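Local atomic coordinates of A-adding tRNA nucleotidyltransferase (Aquifex aeolicus, PDB entry 4WBY), a protein that adds the terminal adenosine to tRNAs ending in CC, using ATP and magnesium to complete their 3' CCA end. Residues Y304-M307 with K308-G312. Sequence-based numbering, arbitrary orientation.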
loop_
_atom_site.group_PDB
_atom_site.type_symbol
_atom_site.label_atom_id
_atom_site.label_comp_id
_atom_site.label_asym_id
_atom_site.label_seq_id
_atom_site.Cartn_x
_atom_site.Cartn_y
_atom_site.Cartn_z
ATOM N N TYR A 304 14.925 -10.881 7.157
ATOM C CA TYR A 304 14.459 -11.220 8.500
ATOM C C TYR A 304 15.290 -12.334 9.149
ATOM O O TYR A 304 15.689 -12.216 10.311
ATOM C CB TYR A 304 12.982 -11.619 8.478
ATOM C CG TYR A 304 12.468 -11.991 9.850
ATOM C CD1 TYR A 304 12.232 -11.017 10.815
ATOM C CD2 TYR A 304 12.251 -13.317 10.191
ATOM C CE1 TYR A 304 11.787 -11.365 12.085
ATOM C CE2 TYR A 304 11.809 -13.671 11.443
ATOM C CZ TYR A 304 11.573 -12.697 12.384
ATOM O OH TYR A 304 11.140 -13.079 13.636
ATOM N N LYS A 305 15.569 -13.402 8.407
ATOM C CA LYS A 305 16.382 -14.489 8.941
ATOM C C LYS A 305 17.755 -13.953 9.324
ATOM O O LYS A 305 18.301 -14.290 10.387
ATOM C CB LYS A 305 16.499 -15.625 7.921
ATOM C CG LYS A 305 17.279 -16.854 8.416
ATOM C CD LYS A 305 17.302 -17.916 7.330
ATOM C CE LYS A 305 17.914 -19.216 7.806
ATOM N NZ LYS A 305 17.881 -20.229 6.715
ATOM N N PHE A 306 18.304 -13.093 8.472
ATOM C CA PHE A 306 19.605 -12.485 8.715
ATOM C C PHE A 306 19.574 -11.611 9.967
ATOM O O PHE A 306 20.486 -11.663 10.796
ATOM C CB PHE A 306 20.050 -11.661 7.499
ATOM C CG PHE A 306 21.498 -11.260 7.544
ATOM C CD1 PHE A 306 21.900 -10.105 8.202
ATOM C CD2 PHE A 306 22.461 -12.054 6.945
ATOM C CE1 PHE A 306 23.244 -9.749 8.257
ATOM C CE2 PHE A 306 23.808 -11.701 6.980
ATOM C CZ PHE A 306 24.203 -10.546 7.641
ATOM N N MET A 307 18.520 -10.815 10.092
ATOM C CA MET A 307 18.303 -9.956 11.247
ATOM C C MET A 307 18.345 -10.788 12.527
ATOM O O MET A 307 18.980 -10.397 13.511
ATOM C CB MET A 307 16.956 -9.201 11.112
ATOM C CG MET A 307 16.786 -8.049 12.098
ATOM S SD MET A 307 15.258 -7.115 11.908
ATOM C CE MET A 307 14.065 -8.292 12.534
ATOM N N LYS A 308 17.689 -11.944 12.517
ATOM C CA LYS A 308 17.584 -12.738 13.740
ATOM C C LYS A 308 18.872 -13.507 14.064
ATOM O O LYS A 308 19.306 -13.521 15.219
ATOM C CB LYS A 308 16.403 -13.707 13.654
ATOM C CG LYS A 308 15.055 -13.026 13.444
ATOM C CD LYS A 308 14.753 -11.993 14.510
ATOM C CE LYS A 308 14.421 -12.663 15.830
ATOM N NZ LYS A 308 13.941 -11.682 16.835
ATOM N N PHE A 309 19.485 -14.132 13.060
ATOM C CA PHE A 309 20.627 -15.024 13.287
ATOM C C PHE A 309 22.000 -14.381 13.172
ATOM O O PHE A 309 22.921 -14.718 13.937
ATOM C CB PHE A 309 20.566 -16.186 12.298
ATOM C CG PHE A 309 19.578 -17.240 12.666
ATOM C CD1 PHE A 309 18.248 -17.122 12.293
ATOM C CD2 PHE A 309 19.979 -18.358 13.383
ATOM C CE1 PHE A 309 17.330 -18.099 12.633
ATOM C CE2 PHE A 309 19.072 -19.330 13.736
ATOM C CZ PHE A 309 17.743 -19.206 13.356
ATOM N N LYS A 310 22.168 -13.488 12.209
ATOM C CA LYS A 310 23.501 -13.079 11.790
ATOM C C LYS A 310 23.820 -11.621 12.067
ATOM O O LYS A 310 24.981 -11.244 12.127
ATOM C CB LYS A 310 23.690 -13.360 10.289
ATOM C CG LYS A 310 23.474 -14.816 9.915
ATOM C CD LYS A 310 23.928 -15.103 8.496
ATOM C CE LYS A 310 23.818 -16.587 8.179
ATOM N NZ LYS A 310 24.596 -17.415 9.141
ATOM N N LEU A 311 22.798 -10.793 12.241
ATOM C CA LEU A 311 23.029 -9.361 12.323
ATOM C C LEU A 311 23.784 -8.976 13.596
ATOM O O LEU A 311 24.579 -8.040 13.581
ATOM C CB LEU A 311 21.692 -8.614 12.224
ATOM C CG LEU A 311 21.710 -7.086 12.116
ATOM C CD1 LEU A 311 22.439 -6.643 10.863
ATOM C CD2 LEU A 311 20.292 -6.518 12.131
ATOM N N GLY A 312 23.557 -9.705 14.686
ATOM C CA GLY A 312 24.265 -9.443 15.925
ATOM C C GLY A 312 25.764 -9.566 15.733
ATOM O O GLY A 312 26.525 -8.666 16.085
HETATM O O HOH W 1 11.504 -11.305 15.451
#
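Lys308 folds back one helical turn over Tyr304, its path beginning with CB against Tyr304 O, the carbonyl oxygen that accepts a hydrogen bond from Lys308 N (3.0 Å). Lys308 CG passes 3.3 Å from Tyr304 O and lies over one face of the ring, offset toward its rim, in a CH-pi contact. Bends at chi2 (-56°) and chi3 (-72°) bring Lys308 CD beside CE1 and the hydroxyl of Tyr304, and CE beside that hydroxyl. At the tip, one water accepts from both Lys308 NZ (2.8 Å) and Tyr304 OH (2.6 Å), while NZ also bonds to Ser280 O and Leu282 O. Tyrosine thus offers a flat face and a hydroxyl; lysine, apolar methylenes and a cationic end among acceptors.

Phe306 gives a broad face to the methylenes of Lys310: Lys310 CB stands 3.7 Å above the ring centre, a CH-pi contact, and Lys310 CD touches CD2 and CE2 of the ring. Phe306 O accepts a hydrogen bond from Lys310 N (2.9 Å) and a weak one from Leu311 N, as helix 298-309 gives way to helix 311-320. Met307 CG meets Leu311 CD2 at 3.8 Å, an unbranched chain against a branched one. Tyr304 packs on helix 284-293, whereas apolar Phe306, Met307 and Leu311 suit their contacts with helix 336-342.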